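Local coordinates for protein putative sulfatase yidJ (Bacteroides fragilis, PDB 2QZU) that probably hydrolyses sulfate esters as a metal-dependent member of the sulfatase family, with an alkaline-phosphatase-like core, at residues M127-K132 with A223-M228; G131-D136 with R162-D167; Y203-A208 with V290-E295. All coordinates share one frame; numbering follows the deposited sequence.

How the contacts relate
Following the chain from the N terminus, the first of these segments to appear lies on strand 126-130, which gives one side of contact 1; the loop that begins at its corner, Gly-131, gives one side of contact 2, the two sharing Gly-131 and Lys-132. Contact 2 closes first, joining 131-136 to 162-167 within the long loop that leads to strand 168-172; it lies within the span between the two strands of contact 1. The chain then forms helix 200-213 and strand 222-228, which completes contact 1. Contact 3 opens on that helix and closes only at helix 267-299, so contacts 1 and 3 cross. Together they tie the central sheet to that long loop and two helices.

Contact 1 (M127-K132 with A223-M228); sequences MGYIGK and ALVVSM
Gly-128 and Ile-130 exchange backbone hydrogen bonds with Ala-223, Val-225 and Ser-227, joining two neighbouring parallel strands of the central sheet whose axes run 4.7 Å apart. The ladder continues past the corner at Gly-131, where Lys-132 N binds Ser-227 O. Glycine suits this corner because a CB on Gly-131 would run into Ser-227 O.

Two side-chain hydroxyls add bonds to a backbone carbonyl. Ser-227 OG, anti to its own backbone N (chi1 180°), donates to Lys-132 O at 2.8 Å, in the carbonyl plane and on a lone pair. Tyr-129 OH donates to the same Lys-132 O at 2.6 Å, tilted from that plane.

The apolar contacts alternate between the two faces. On one, Met-127 SE lies 3.7 Å from Ala-223 CB, and the Tyr-129 ring carries CE1 to 3.5 Å from Val-225 CG1, the two side chains crossing obliquely. On the other, Ile-130 CD1 meets Leu-224 CD1 at 4.0 Å, while Leu-224 CD1 also rests 3.6 Å from Gly-128 O; a side chain on Gly-128 would crowd this methyl.

The extended lysine carries NZ to a salt bridge with Asp-36 and a weak hydrogen bond to Ser-76 OG. At its backbone, two hydroxyl donors satisfy one buried carbonyl and hold the chain just past the corner at Gly-131.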
loop_
_atom_site.group_PDB
_atom_site.type_symbol
_atom_site.label_atom_id
_atom_site.label_comp_id
_atom_site.label_asym_id
_atom_site.label_seq_id
_atom_site.Cartn_x
_atom_site.Cartn_y
_atom_site.Cartn_z
HETATM N N MSE A 127 25.575 12.719 -23.279
HETATM C CA MSE A 127 24.411 12.871 -22.394
HETATM C C MSE A 127 23.764 11.584 -21.876
HETATM O O MSE A 127 23.591 10.622 -22.621
HETATM C CB MSE A 127 23.330 13.682 -23.117
HETATM C CG MSE A 127 23.815 14.973 -23.756
HETATM SE SE MSE A 127 24.376 16.289 -22.472
HETATM C CE MSE A 127 22.674 16.639 -21.613
ATOM N N GLY A 128 23.370 11.596 -20.605
ATOM C CA GLY A 128 22.722 10.433 -20.015
ATOM C C GLY A 128 21.669 10.796 -18.973
ATOM O O GLY A 128 21.832 11.758 -18.225
ATOM N N TYR A 129 20.586 10.027 -18.928
ATOM C CA TYR A 129 19.516 10.261 -17.965
ATOM C C TYR A 129 19.072 8.917 -17.394
ATOM O O TYR A 129 18.706 8.010 -18.137
ATOM C CB TYR A 129 18.319 10.950 -18.635
ATOM C CG TYR A 129 17.307 11.513 -17.647
ATOM C CD1 TYR A 129 17.255 12.883 -17.379
ATOM C CD2 TYR A 129 16.429 10.676 -16.958
ATOM C CE1 TYR A 129 16.357 13.407 -16.449
ATOM C CE2 TYR A 129 15.522 11.193 -16.018
ATOM C CZ TYR A 129 15.497 12.558 -15.772
ATOM O OH TYR A 129 14.627 13.084 -14.844
ATOM N N ILE A 130 19.113 8.792 -16.073
ATOM C CA ILE A 130 18.715 7.555 -15.412
ATOM C C ILE A 130 17.677 7.875 -14.340
ATOM O O ILE A 130 17.907 8.737 -13.496
ATOM C CB ILE A 130 19.934 6.880 -14.725
ATOM C CG1 ILE A 130 21.034 6.602 -15.751
ATOM C CG2 ILE A 130 19.503 5.590 -14.041
ATOM C CD1 ILE A 130 22.343 6.160 -15.125
ATOM N N GLY A 131 16.533 7.198 -14.378
ATOM C CA GLY A 131 15.531 7.443 -13.355
ATOM C C GLY A 131 14.199 7.992 -13.811
ATOM O O GLY A 131 13.792 7.812 -14.960
ATOM N N LYS A 132 13.524 8.674 -12.890
ATOM C CA LYS A 132 12.207 9.257 -13.121
ATOM C C LYS A 132 12.257 10.528 -13.964
ATOM O O LYS A 132 13.005 11.457 -13.662
ATOM C CB LYS A 132 11.556 9.552 -11.766
ATOM C CG LYS A 132 10.187 10.192 -11.837
ATOM C CD LYS A 132 9.652 10.444 -10.436
ATOM C CE LYS A 132 8.343 11.211 -10.485
ATOM N NZ LYS A 132 7.853 11.540 -9.119
ATOM N N ALA A 223 27.342 14.937 -19.269
ATOM C CA ALA A 223 26.323 15.410 -18.345
ATOM C C ALA A 223 25.464 14.191 -18.050
ATOM O O ALA A 223 24.995 13.518 -18.969
ATOM C CB ALA A 223 25.473 16.515 -18.984
ATOM N N LEU A 224 25.277 13.894 -16.771
ATOM C CA LEU A 224 24.465 12.754 -16.375
ATOM C C LEU A 224 23.474 13.166 -15.303
ATOM O O LEU A 224 23.830 13.845 -14.339
ATOM C CB LEU A 224 25.350 11.619 -15.833
ATOM C CG LEU A 224 24.630 10.419 -15.195
ATOM C CD1 LEU A 224 23.964 9.587 -16.279
ATOM C CD2 LEU A 224 25.626 9.560 -14.413
ATOM N N VAL A 225 22.221 12.773 -15.486
ATOM C CA VAL A 225 21.195 13.053 -14.496
ATOM C C VAL A 225 20.819 11.715 -13.874
ATOM O O VAL A 225 20.630 10.726 -14.583
ATOM C CB VAL A 225 19.912 13.663 -15.120
ATOM C CG1 VAL A 225 18.826 13.767 -14.056
ATOM C CG2 VAL A 225 20.206 15.030 -15.713
ATOM N N VAL A 226 20.744 11.677 -12.550
ATOM C CA VAL A 226 20.337 10.472 -11.840
ATOM C C VAL A 226 19.147 10.951 -11.008
ATOM O O VAL A 226 19.314 11.688 -10.040
ATOM C CB VAL A 226 21.457 9.932 -10.922
ATOM C CG1 VAL A 226 20.992 8.658 -10.237
ATOM C CG2 VAL A 226 22.710 9.655 -11.740
ATOM N N SER A 227 17.952 10.541 -11.420
ATOM C CA SER A 227 16.705 10.940 -10.776
ATOM C C SER A 227 16.098 9.784 -9.979
ATOM O O SER A 227 15.391 8.939 -10.532
ATOM C CB SER A 227 15.729 11.421 -11.855
ATOM O OG SER A 227 14.487 11.821 -11.309
HETATM N N MSE A 228 16.373 9.761 -8.676
HETATM C CA MSE A 228 15.875 8.697 -7.804
HETATM C C MSE A 228 14.476 8.990 -7.281
HETATM O O MSE A 228 14.111 10.147 -7.074
HETATM C CB MSE A 228 16.838 8.500 -6.635
HETATM C CG MSE A 228 18.239 8.093 -7.070
HETATM SE SE MSE A 228 19.466 8.054 -5.569
HETATM C CE MSE A 228 21.024 7.334 -6.475
#

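Contact 2 (G131-D136 with R162-D167)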
loop_
_atom_site.group_PDB
_atom_site.type_symbol
_atom_site.label_atom_id
_atom_site.label_comp_id
_atom_site.label_asym_id
_atom_site.label_seq_id
_atom_site.Cartn_x
_atom_site.Cartn_y
_atom_site.Cartn_z
ATOM N N GLY A 131 16.533 7.198 -14.378
ATOM C CA GLY A 131 15.531 7.443 -13.355
ATOM C C GLY A 131 14.199 7.992 -13.811
ATOM O O GLY A 131 13.792 7.812 -14.960
ATOM N N LYS A 132 13.524 8.674 -12.890
ATOM C CA LYS A 132 12.207 9.257 -13.121
ATOM C C LYS A 132 12.257 10.528 -13.964
ATOM O O LYS A 132 13.005 11.457 -13.662
ATOM C CB LYS A 132 11.556 9.552 -11.766
ATOM C CG LYS A 132 10.187 10.192 -11.837
ATOM C CD LYS A 132 9.652 10.444 -10.436
ATOM C CE LYS A 132 8.343 11.211 -10.485
ATOM N NZ LYS A 132 7.853 11.540 -9.119
ATOM N N TRP A 133 11.442 10.557 -15.017
ATOM C CA TRP A 133 11.360 11.693 -15.943
ATOM C C TRP A 133 10.086 12.496 -15.657
ATOM O O TRP A 133 10.126 13.711 -15.444
ATOM C CB TRP A 133 11.341 11.147 -17.380
ATOM C CG TRP A 133 11.194 12.156 -18.482
ATOM C CD1 TRP A 133 10.206 12.194 -19.427
ATOM C CD2 TRP A 133 12.100 13.219 -18.804
ATOM N NE1 TRP A 133 10.446 13.212 -20.323
ATOM C CE2 TRP A 133 11.603 13.857 -19.964
ATOM C CE3 TRP A 133 13.287 13.693 -18.229
ATOM C CZ2 TRP A 133 12.251 14.946 -20.561
ATOM C CZ3 TRP A 133 13.937 14.781 -18.824
ATOM C CH2 TRP A 133 13.412 15.393 -19.979
ATOM N N HIS A 134 8.957 11.789 -15.655
ATOM C CA HIS A 134 7.630 12.342 -15.385
ATOM C C HIS A 134 7.298 13.644 -16.120
ATOM O O HIS A 134 6.792 14.587 -15.516
ATOM C CB HIS A 134 7.439 12.558 -13.877
ATOM C CG HIS A 134 6.003 12.569 -13.448
ATOM N ND1 HIS A 134 5.603 12.976 -12.190
ATOM C CD2 HIS A 134 4.872 12.213 -14.101
ATOM C CE1 HIS A 134 4.291 12.867 -12.092
ATOM N NE2 HIS A 134 3.821 12.405 -13.238
ATOM N N LEU A 135 7.583 13.695 -17.419
ATOM C CA LEU A 135 7.285 14.891 -18.197
ATOM C C LEU A 135 6.529 14.587 -19.494
ATOM O O LEU A 135 6.424 15.443 -20.375
ATOM C CB LEU A 135 8.579 15.660 -18.498
ATOM C CG LEU A 135 9.103 16.495 -17.321
ATOM C CD1 LEU A 135 10.524 16.960 -17.612
ATOM C CD2 LEU A 135 8.172 17.689 -17.084
ATOM N N ASP A 136 5.996 13.372 -19.601
ATOM C CA ASP A 136 5.227 12.967 -20.783
ATOM C C ASP A 136 3.779 12.625 -20.414
ATOM O O ASP A 136 3.526 11.953 -19.415
ATOM C CB ASP A 136 5.871 11.750 -21.456
ATOM C CG ASP A 136 7.276 12.032 -21.957
ATOM O OD1 ASP A 136 7.464 13.017 -22.701
ATOM O OD2 ASP A 136 8.191 11.264 -21.607
ATOM N N ARG A 162 11.628 12.946 -27.935
ATOM C CA ARG A 162 11.169 13.753 -26.802
ATOM C C ARG A 162 12.153 13.686 -25.628
ATOM O O ARG A 162 11.824 14.085 -24.511
ATOM C CB ARG A 162 9.779 13.297 -26.335
ATOM C CG ARG A 162 8.626 13.770 -27.231
ATOM C CD ARG A 162 7.269 13.288 -26.720
ATOM N NE ARG A 162 6.988 13.736 -25.357
ATOM C CZ ARG A 162 6.581 14.960 -25.037
ATOM N NH1 ARG A 162 6.394 15.869 -25.986
ATOM N NH2 ARG A 162 6.379 15.281 -23.763
ATOM N N ARG A 163 13.364 13.200 -25.884
ATOM C CA ARG A 163 14.361 13.079 -24.822
ATOM C C ARG A 163 15.300 14.274 -24.679
ATOM O O ARG A 163 16.187 14.274 -23.833
ATOM C CB ARG A 163 15.173 11.793 -25.016
ATOM C CG ARG A 163 14.328 10.553 -24.833
ATOM C CD ARG A 163 15.086 9.263 -25.087
ATOM N NE ARG A 163 14.155 8.141 -25.091
ATOM C CZ ARG A 163 14.473 6.892 -25.418
ATOM N NH1 ARG A 163 15.716 6.583 -25.770
ATOM N NH2 ARG A 163 13.537 5.957 -25.418
ATOM N N HIS A 164 15.095 15.285 -25.515
ATOM C CA HIS A 164 15.887 16.504 -25.467
ATOM C C HIS A 164 17.404 16.334 -25.343
ATOM O O HIS A 164 18.051 16.987 -24.522
ATOM C CB HIS A 164 15.347 17.388 -24.339
ATOM C CG HIS A 164 13.955 17.874 -24.594
ATOM N ND1 HIS A 164 13.688 19.029 -25.295
ATOM C CD2 HIS A 164 12.752 17.306 -24.335
ATOM C CE1 HIS A 164 12.383 19.152 -25.461
ATOM N NE2 HIS A 164 11.793 18.118 -24.887
ATOM N N GLY A 165 17.969 15.453 -26.162
ATOM C CA GLY A 165 19.408 15.266 -26.146
ATOM C C GLY A 165 19.987 14.166 -25.280
ATOM O O GLY A 165 21.163 13.836 -25.419
ATOM N N PHE A 166 19.185 13.597 -24.389
ATOM C CA PHE A 166 19.674 12.530 -23.522
ATOM C C PHE A 166 19.772 11.233 -24.319
ATOM O O PHE A 166 18.812 10.465 -24.389
ATOM C CB PHE A 166 18.738 12.356 -22.321
ATOM C CG PHE A 166 18.853 13.455 -21.293
ATOM C CD1 PHE A 166 20.017 13.602 -20.540
ATOM C CD2 PHE A 166 17.798 14.337 -21.070
ATOM C CE1 PHE A 166 20.126 14.610 -19.575
ATOM C CE2 PHE A 166 17.896 15.346 -20.109
ATOM C CZ PHE A 166 19.066 15.482 -19.361
ATOM N N ASP A 167 20.942 10.998 -24.910
ATOM C CA ASP A 167 21.184 9.813 -25.727
ATOM C C ASP A 167 21.200 8.501 -24.950
ATOM O O ASP A 167 20.645 7.503 -25.410
ATOM C CB ASP A 167 22.483 9.980 -26.522
ATOM C CG ASP A 167 22.392 11.098 -27.549
ATOM O OD1 ASP A 167 21.365 11.171 -28.256
ATOM O OD2 ASP A 167 23.345 11.897 -27.658
HETATM O O HOH W 1 9.644 14.652 -22.838
#
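Arg-162 grips Asp-136 side-on, with NE and NH2 both directed at OD1, which lies near the guanidinium plane. Arg-162 NH2 meets Asp-136 OD1 at 2.7 Å on the anti lone pair of that oxygen, whereas NE, 2.8 Å from OD1, approaches from above the carboxylate plane; the two flat groups stand 67° apart. A bend at chi3 (58°) swings NE out of the extended course, toward Asp-136 OD1. Arginine suits the place because its NE and NH2 can both donate to OD1 while NH2 has a further N-H for Leu-109 O. A water joins Asp-136 OD1 and Arg-162 O, donating to both, and accepts from Trp-133 NE1 at 3.0 Å, so the indole nitrogen is satisfied.

Arg-163 opens a type I' turn, closed by the bond from Phe-166 N to Arg-163 O. Within it, His-164 brings CD2 to the edge of the Trp-133 indole, 4.5 Å from CZ2, while its ND1 bonds Asp-118. Gly-165 follows with a positive phi that glycine readily accepts. Phe-166 ends the turn with CE2 4.2 Å from Trp-133 CZ3, an apolar contact between the two aromatic side chains.

The arrangement is a loop-to-loop junction in the long connection between parallel strands 126-130 and 168-172 of the alkaline-phosphatase-like core.

Contact 3 (Y203-A208 with V290-E295); sequences YEASKA and VGRIIE
The helical segments 203-208 and 290-295 run nearly parallel, 6° apart in direction, with axes 9.0 Å from each other. Their backbones come nearest at Ala-205 and Ile-293, whose CA atoms are 6.0 Å apart. Alanine suits this approach, since its side chain is a single methyl.

Ile-293 supplies the apolar centre. Its CG1 lies 4.1 Å from Ala-205 CB, and its CD1 lies equally far from Ala-208 CB, so one branch spans two alanines a helical turn apart. CG1 stands anti to the carbonyl carbon (chi1 -62°), which brings this longer branch nearer to the facing helix. Ala-208 and Ile-293 also touch strand 222-228, through Val-226 and Met-228 respectively, so the pair of helices sits on the central sheet.

Arg-292 reaches across at the more exposed margin. Its chain bends at chi3 (58°), and NH2 donates to Ser-206 OG at 2.7 Å along a nearly straight bond (165°), with the hydroxyl close to the guanidinium plane. Ala-205 CB lies over one face of that group, 3.7 Å from NH1. NH1 in turn bonds Glu-202 O and Asn-289 OD1, and Ser-206 OG bonds Glu-202 O as well.

Small alanine methyls against one isoleucine branch make the buried side of the contact, while the directional bonds of arginine fix how its flat head is turned. Its positive charge is met here by neutral oxygens of serine, asparagine and backbone.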
loop_
_atom_site.group_PDB
_atom_site.type_symbol
_atom_site.label_atom_id
_atom_site.label_comp_id
_atom_site.label_asym_id
_atom_site.label_seq_id
_atom_site.Cartn_x
_atom_site.Cartn_y
_atom_site.Cartn_z
ATOM N N TYR A 203 19.910 0.191 -8.114
ATOM C CA TYR A 203 20.068 -0.106 -9.532
ATOM C C TYR A 203 20.529 1.140 -10.278
ATOM O O TYR A 203 21.461 1.095 -11.082
ATOM C CB TYR A 203 18.740 -0.588 -10.120
ATOM C CG TYR A 203 18.789 -0.843 -11.615
ATOM C CD1 TYR A 203 19.496 -1.926 -12.142
ATOM C CD2 TYR A 203 18.126 0.005 -12.500
ATOM C CE1 TYR A 203 19.538 -2.153 -13.518
ATOM C CE2 TYR A 203 18.162 -0.213 -13.867
ATOM C CZ TYR A 203 18.865 -1.288 -14.372
ATOM O OH TYR A 203 18.897 -1.480 -15.731
ATOM N N GLU A 204 19.867 2.256 -10.000
ATOM C CA GLU A 204 20.209 3.509 -10.646
ATOM C C GLU A 204 21.655 3.908 -10.385
ATOM O O GLU A 204 22.355 4.336 -11.299
ATOM C CB GLU A 204 19.233 4.595 -10.191
ATOM C CG GLU A 204 17.859 4.408 -10.817
ATOM C CD GLU A 204 16.725 4.958 -9.975
ATOM O OE1 GLU A 204 17.000 5.646 -8.969
ATOM O OE2 GLU A 204 15.552 4.699 -10.329
ATOM N N ALA A 205 22.110 3.761 -9.145
ATOM C CA ALA A 205 23.487 4.096 -8.814
ATOM C C ALA A 205 24.440 3.156 -9.556
ATOM O O ALA A 205 25.512 3.569 -9.996
ATOM C CB ALA A 205 23.710 4.005 -7.302
ATOM N N SER A 206 24.054 1.889 -9.700
ATOM C CA SER A 206 24.900 0.938 -10.414
ATOM C C SER A 206 25.026 1.311 -11.886
ATOM O O SER A 206 26.107 1.212 -12.463
ATOM C CB SER A 206 24.350 -0.482 -10.292
ATOM O OG SER A 206 24.506 -0.958 -8.971
ATOM N N LYS A 207 23.925 1.748 -12.495
ATOM C CA LYS A 207 23.962 2.135 -13.902
ATOM C C LYS A 207 24.712 3.457 -14.070
ATOM O O LYS A 207 25.363 3.684 -15.090
ATOM C CB LYS A 207 22.544 2.265 -14.469
ATOM C CG LYS A 207 21.716 0.982 -14.401
ATOM C CD LYS A 207 22.399 -0.202 -15.087
ATOM C CE LYS A 207 22.511 -0.009 -16.594
ATOM N NZ LYS A 207 23.106 -1.202 -17.267
ATOM N N ALA A 208 24.617 4.332 -13.071
ATOM C CA ALA A 208 25.317 5.615 -13.127
ATOM C C ALA A 208 26.821 5.363 -13.054
ATOM O O ALA A 208 27.605 6.046 -13.707
ATOM C CB ALA A 208 24.881 6.511 -11.971
ATOM N N VAL A 290 24.141 7.631 -3.228
ATOM C CA VAL A 290 24.740 8.858 -3.740
ATOM C C VAL A 290 26.240 8.705 -3.471
ATOM O O VAL A 290 27.077 9.088 -4.289
ATOM C CB VAL A 290 24.214 10.111 -3.003
ATOM C CG1 VAL A 290 25.086 11.319 -3.335
ATOM C CG2 VAL A 290 22.768 10.387 -3.417
ATOM N N GLY A 291 26.565 8.123 -2.320
ATOM C CA GLY A 291 27.955 7.904 -1.957
ATOM C C GLY A 291 28.666 7.019 -2.968
ATOM O O GLY A 291 29.843 7.228 -3.274
ATOM N N ARG A 292 27.954 6.025 -3.490
ATOM C CA ARG A 292 28.524 5.118 -4.482
ATOM C C ARG A 292 28.872 5.876 -5.764
ATOM O O ARG A 292 29.915 5.642 -6.379
ATOM C CB ARG A 292 27.531 4.002 -4.806
ATOM C CG ARG A 292 27.217 3.069 -3.647
ATOM C CD ARG A 292 26.155 2.065 -4.074
ATOM N NE ARG A 292 26.584 1.283 -5.228
ATOM C CZ ARG A 292 25.756 0.648 -6.056
ATOM N NH1 ARG A 292 24.444 0.709 -5.862
ATOM N NH2 ARG A 292 26.238 -0.057 -7.070
ATOM N N ILE A 293 27.990 6.786 -6.172
ATOM C CA ILE A 293 28.221 7.576 -7.382
ATOM C C ILE A 293 29.420 8.505 -7.210
ATOM O O ILE A 293 30.270 8.614 -8.100
ATOM C CB ILE A 293 26.968 8.408 -7.744
ATOM C CG1 ILE A 293 25.793 7.467 -8.035
ATOM C CG2 ILE A 293 27.253 9.298 -8.960
ATOM C CD1 ILE A 293 24.452 8.183 -8.210
ATOM N N ILE A 294 29.496 9.170 -6.061
ATOM C CA ILE A 294 30.603 10.075 -5.789
ATOM C C ILE A 294 31.915 9.299 -5.816
ATOM O O ILE A 294 32.908 9.762 -6.378
ATOM C CB ILE A 294 30.453 10.748 -4.407
ATOM C CG1 ILE A 294 29.179 11.595 -4.374
ATOM C CG2 ILE A 294 31.675 11.608 -4.107
ATOM C CD1 ILE A 294 29.082 12.617 -5.485
ATOM N N GLU A 295 31.910 8.110 -5.220
ATOM C CA GLU A 295 33.110 7.278 -5.183
ATOM C C GLU A 295 33.568 6.910 -6.590
ATOM O O GLU A 295 34.767 6.856 -6.862
ATOM C CB GLU A 295 32.854 6.001 -4.375
ATOM C CG GLU A 295 34.089 5.134 -4.192
ATOM C CD GLU A 295 33.819 3.902 -3.349
ATOM O OE1 GLU A 295 33.372 4.058 -2.193
ATOM O OE2 GLU A 295 34.057 2.778 -3.840
#